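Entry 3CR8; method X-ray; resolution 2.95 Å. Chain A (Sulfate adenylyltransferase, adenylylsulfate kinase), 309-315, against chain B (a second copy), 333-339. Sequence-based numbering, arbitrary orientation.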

ATOM      1  N   VAL A 309     -25.296 -12.036   4.771  1.00 42.07           N
ATOM      2  CA  VAL A 309     -26.348 -11.287   4.121  1.00 35.18           C
ATOM      3  C   VAL A 309     -25.803  -9.990   3.539  1.00 46.68           C
ATOM      4  O   VAL A 309     -25.683  -8.985   4.251  1.00 50.89           O
ATOM      5  CB  VAL A 309     -27.453 -10.949   5.119  1.00 41.27           C
ATOM      6  CG1 VAL A 309     -28.675 -10.335   4.403  1.00 44.60           C
ATOM      7  CG2 VAL A 309     -27.831 -12.193   5.912  1.00 46.75           C
ATOM      8  N   GLU A 310     -25.497 -10.013   2.241  1.00 43.11           N
ATOM      9  CA  GLU A 310     -24.834  -8.901   1.568  0.50 43.80           C
ATOM     10  C   GLU A 310     -25.570  -7.605   1.825  1.00 49.59           C
ATOM     11  O   GLU A 310     -24.950  -6.548   2.068  1.00 47.36           O
ATOM     12  CB  GLU A 310     -24.792  -9.179   0.076  0.50 42.31           C
ATOM     13  CG  GLU A 310     -23.825  -8.333  -0.695  0.50 40.98           C
ATOM     14  CD  GLU A 310     -23.532  -8.934  -2.055  0.50 65.40           C
ATOM     15  OE1 GLU A 310     -24.493  -9.264  -2.784  0.50 60.61           O
ATOM     16  OE2 GLU A 310     -22.342  -9.087  -2.387  0.50 66.04           O
ATOM     17  N   ASP A 311     -26.901  -7.705   1.780  1.00 52.51           N
ATOM     18  CA  ASP A 311     -27.782  -6.552   1.930  1.00 48.24           C
ATOM     19  C   ASP A 311     -27.609  -5.891   3.290  1.00 49.07           C
ATOM     20  O   ASP A 311     -28.125  -4.804   3.521  1.00 54.97           O
ATOM     21  CB  ASP A 311     -29.244  -6.951   1.734  1.00 51.37           C
ATOM     22  CG  ASP A 311     -29.553  -7.390   0.315  1.00 65.51           C
ATOM     23  OD1 ASP A 311     -29.004  -8.415  -0.143  1.00 72.34           O
ATOM     24  OD2 ASP A 311     -30.384  -6.726  -0.334  1.00 71.34           O
ATOM     25  N   ARG A 312     -26.879  -6.544   4.182  0.50 39.70           N
ATOM     26  CA  ARG A 312     -26.700  -6.006   5.520  0.50 43.42           C
ATOM     27  C   ARG A 312     -25.256  -6.022   6.014  0.50 40.17           C
ATOM     28  O   ARG A 312     -24.962  -5.615   7.129  0.50 38.59           O
ATOM     29  CB  ARG A 312     -27.655  -6.687   6.489  0.50 36.11           C
ATOM     30  CG  ARG A 312     -28.952  -5.917   6.603  0.50 42.41           C
ATOM     31  CD  ARG A 312     -29.908  -6.529   7.573  0.50 42.83           C
ATOM     32  NE  ARG A 312     -30.619  -5.495   8.310  0.50 51.39           N
ATOM     33  CZ  ARG A 312     -30.406  -5.227   9.595  0.50 59.84           C
ATOM     34  NH1 ARG A 312     -29.509  -5.943  10.266  0.50 51.46           N
ATOM     35  NH2 ARG A 312     -31.092  -4.263  10.214  0.50 46.85           N
ATOM     36  N   ALA A 313     -24.371  -6.431   5.111  1.00 20.00           N
ATOM     37  CA  ALA A 313     -22.949  -6.558   5.411  1.00 20.00           C
ATOM     38  C   ALA A 313     -22.730  -7.234   6.760  1.00 20.00           C
ATOM     39  O   ALA A 313     -21.998  -6.754   7.651  1.00 71.12           O
ATOM     40  CB  ALA A 313     -22.277  -5.194   5.383  1.00 20.00           C
ATOM     41  N   GLU A 314     -23.433  -8.376   7.008  1.00 33.90           N
ATOM     42  CA  GLU A 314     -23.243  -9.126   8.249  1.00 49.13           C
ATOM     43  C   GLU A 314     -23.890 -10.489   8.217  1.00 45.31           C
ATOM     44  O   GLU A 314     -24.828 -10.701   7.497  1.00 49.24           O
ATOM     45  CB  GLU A 314     -23.763  -8.354   9.460  1.00 50.58           C
ATOM     46  CG  GLU A 314     -25.166  -7.890   9.292  1.00 50.36           C
ATOM     47  CD  GLU A 314     -25.635  -7.073  10.465  1.00 59.41           C
ATOM     48  OE1 GLU A 314     -24.756  -6.614  11.217  1.00 55.71           O
ATOM     49  OE2 GLU A 314     -26.871  -6.905  10.634  1.00 63.24           O
ATOM     50  N   HIS A 315     -23.367 -11.414   9.011  1.00 52.91           N
ATOM     51  CA  HIS A 315     -23.931 -12.748   9.125  1.00 51.11           C
ATOM     52  C   HIS A 315     -25.111 -12.749  10.072  1.00 49.24           C
ATOM     53  O   HIS A 315     -25.107 -12.095  11.115  1.00 42.88           O
ATOM     54  CB  HIS A 315     -22.902 -13.718   9.673  1.00 46.69           C
ATOM     55  CG  HIS A 315     -21.690 -13.860   8.815  1.00 51.72           C
ATOM     56  ND1 HIS A 315     -21.484 -14.947   7.987  1.00 56.02           N
ATOM     57  CD2 HIS A 315     -20.617 -13.050   8.651  1.00 47.28           C
ATOM     58  CE1 HIS A 315     -20.325 -14.808   7.367  1.00 55.18           C
ATOM     59  NE2 HIS A 315     -19.782 -13.664   7.750  1.00 53.15           N
TER
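Chain B 333-339: EEFQRRM

How do the two backbones meet? Chain B contributes a helix, continuous through 333-339, and chain A a short 3-10 turn at 310-311 that leads through a loop into a strand at 314-315. Chain A turns back on itself, Val309(A) N bonding to Glu314(A) O at 3.1 Å, so it has no single direction to set against the helix. The backbones stay well apart: the nearest CA pair, Arg312(A) CA and Glu334(B) CA, is 7.6 Å apart. Long side chains bridge the gap: Arg312(A) from chain A and, from one side of the helix, Glu334(B) with Arg337(B) and Arg338(B), three and four residues on.

What meets the turn of chain A? Val309(A) makes no contact, but its carbonyl O accepts a hydrogen bond from Arg312(A) N at 2.7 Å, which helps close the turn. Glu310(A) and Asp311(A) point their CA-to-CB bonds away from the helix, leaving backbone carbonyls to face it. Arg338(B) reaches in with an extended side chain, and its NH2 gives a weak hydrogen bond to Glu310(A) O at 2.8 Å. The same NH2 lies 2.7 Å from Asp311(A) O. Arg338(B) NH2 is crowded in the model, so both distances are less sure.

Why can two arginines pack together next? The guanidinium of Arg312(A) lies flat on that of Arg337(B), centres 3.5 Å apart and planes at 17°. Like charges come close, with Arg312(A) NH1 3.2 Å from Arg337(B) NH2, but acidic groups offset them: Glu334(B) OE1 pairs with Arg337(B) NH1 at 2.7 Å, and Glu314(A) adds its charge.

What completes the contact toward the strand? Ala313(A) points toward the helix and sets its CB over one face of the Arg338(B) guanidinium, 3.8 Å from CZ. On the helix, Glu334(B) OE1 holds Arg338(B) NE at 3.0 Å, steadying that arginine. Glu314(A) OE2 then forms salt bridges with both stacked arginines, at 2.8 Å to Arg312(A) NH1 and 2.5 Å to Arg337(B) NH2, an atom whose place is less sure. Beyond it, His315(A) is out of reach.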

ATOM      1  N   GLU B 333     -32.052   4.296   5.497  1.00 51.97           N
ATOM      2  CA  GLU B 333     -32.106   3.584   6.694  1.00 46.72           C
ATOM      3  C   GLU B 333     -30.858   2.701   6.692  1.00 61.98           C
ATOM      4  O   GLU B 333     -30.228   2.613   7.727  1.00 57.66           O
ATOM      5  CB  GLU B 333     -33.407   2.813   6.803  1.00 43.15           C
ATOM      6  N   GLU B 334     -30.440   2.063   5.588  1.00 44.80           N
ATOM      7  CA  GLU B 334     -29.516   0.998   5.860  1.00 41.86           C
ATOM      8  C   GLU B 334     -28.126   1.584   5.861  1.00 37.78           C
ATOM      9  O   GLU B 334     -27.225   1.065   6.503  1.00 40.23           O
ATOM     10  CB  GLU B 334     -29.656  -0.053   4.778  1.00 33.33           C
ATOM     11  CG  GLU B 334     -28.556  -1.031   4.774  1.00 41.05           C
ATOM     12  CD  GLU B 334     -28.586  -1.925   5.979  1.00 48.63           C
ATOM     13  OE1 GLU B 334     -27.644  -2.759   6.135  1.00 52.43           O
ATOM     14  OE2 GLU B 334     -29.552  -1.787   6.759  1.00 43.84           O
ATOM     15  N   PHE B 335     -27.959   2.668   5.120  1.00 37.87           N
ATOM     16  CA  PHE B 335     -26.673   3.330   5.049  1.00 47.58           C
ATOM     17  C   PHE B 335     -26.363   3.830   6.426  1.00 50.50           C
ATOM     18  O   PHE B 335     -25.299   3.528   6.990  1.00 50.62           O
ATOM     19  CB  PHE B 335     -26.691   4.521   4.083  1.00 39.87           C
ATOM     20  CG  PHE B 335     -25.372   5.245   4.016  1.00 43.83           C
ATOM     21  CD1 PHE B 335     -24.241   4.611   3.517  1.00 47.12           C
ATOM     22  CD2 PHE B 335     -25.242   6.538   4.501  1.00 42.68           C
ATOM     23  CE1 PHE B 335     -22.997   5.270   3.469  1.00 48.83           C
ATOM     24  CE2 PHE B 335     -24.006   7.212   4.456  1.00 41.18           C
ATOM     25  CZ  PHE B 335     -22.889   6.578   3.937  1.00 47.78           C
ATOM     26  N   GLN B 336     -27.316   4.596   6.955  1.00 50.25           N
ATOM     27  CA  GLN B 336     -27.156   5.239   8.235  1.00 46.69           C
ATOM     28  C   GLN B 336     -26.811   4.180   9.293  1.00 45.38           C
ATOM     29  O   GLN B 336     -25.982   4.435  10.153  1.00 38.03           O
ATOM     30  CB  GLN B 336     -28.414   6.046   8.573  1.00 56.69           C
ATOM     31  CG  GLN B 336     -28.097   7.508   8.886  1.00 78.32           C
ATOM     32  CD  GLN B 336     -27.402   8.201   7.719  1.00 80.31           C
ATOM     33  OE1 GLN B 336     -27.817   8.042   6.567  1.00 81.08           O
ATOM     34  NE2 GLN B 336     -26.340   8.976   8.010  1.00 51.38           N
ATOM     35  N   ARG B 337     -27.386   2.977   9.150  1.00 42.37           N
ATOM     36  CA  ARG B 337     -27.230   1.875  10.099  1.00 41.64           C
ATOM     37  C   ARG B 337     -25.806   1.369  10.076  1.00 43.42           C
ATOM     38  O   ARG B 337     -25.109   1.318  11.110  1.00 48.11           O
ATOM     39  CB  ARG B 337     -28.155   0.724   9.735  1.00 40.81           C
ATOM     40  CG  ARG B 337     -28.330  -0.254  10.825  1.00 36.31           C
ATOM     41  CD  ARG B 337     -28.871  -1.531  10.276  1.00 36.68           C
ATOM     42  NE  ARG B 337     -28.080  -2.622  10.806  1.00 54.38           N
ATOM     43  CZ  ARG B 337     -27.381  -3.452  10.047  1.00 52.57           C
ATOM     44  NH1 ARG B 337     -27.433  -3.332   8.724  1.00 43.95           N
ATOM     45  NH2 ARG B 337     -26.665  -4.420  10.611  1.00 46.35           N
ATOM     46  N   ARG B 338     -25.384   0.969   8.885  1.00 43.94           N
ATOM     47  CA  ARG B 338     -24.020   0.543   8.683  1.00 49.17           C
ATOM     48  C   ARG B 338     -23.046   1.581   9.257  1.00 51.05           C
ATOM     49  O   ARG B 338     -22.079   1.232   9.964  1.00 49.79           O
ATOM     50  CB  ARG B 338     -23.761   0.255   7.210  1.00 46.50           C
ATOM     51  CG  ARG B 338     -24.620  -0.904   6.682  1.00 48.25           C
ATOM     52  CD  ARG B 338     -24.219  -1.349   5.279  1.00 43.43           C
ATOM     53  NE  ARG B 338     -24.970  -2.508   4.823  1.00 36.47           N
ATOM     54  CZ  ARG B 338     -24.841  -3.003   3.602  1.00 47.70           C
ATOM     55  NH1 ARG B 338     -23.994  -2.421   2.768  1.00 50.85           N
ATOM     56  NH2 ARG B 338     -25.533  -4.068   3.208  1.00 34.09           N
ATOM     57  N   MET B 339     -23.300   2.855   8.993  1.00 43.46           N
ATOM     58  CA  MET B 339     -22.431   3.901   9.531  1.00 39.13           C
ATOM     59  C   MET B 339     -22.444   3.936  11.034  1.00 48.95           C
ATOM     60  O   MET B 339     -21.385   4.035  11.651  1.00 68.28           O
ATOM     61  CB  MET B 339     -22.818   5.283   9.003  1.00 48.19           C
ATOM     62  CG  MET B 339     -22.727   5.464   7.482  1.00 42.32           C
ATOM     63  SD  MET B 339     -21.047   5.542   6.843  1.00 54.50           S
ATOM     64  CE  MET B 339     -20.550   7.200   7.325  1.00 51.28           C
TER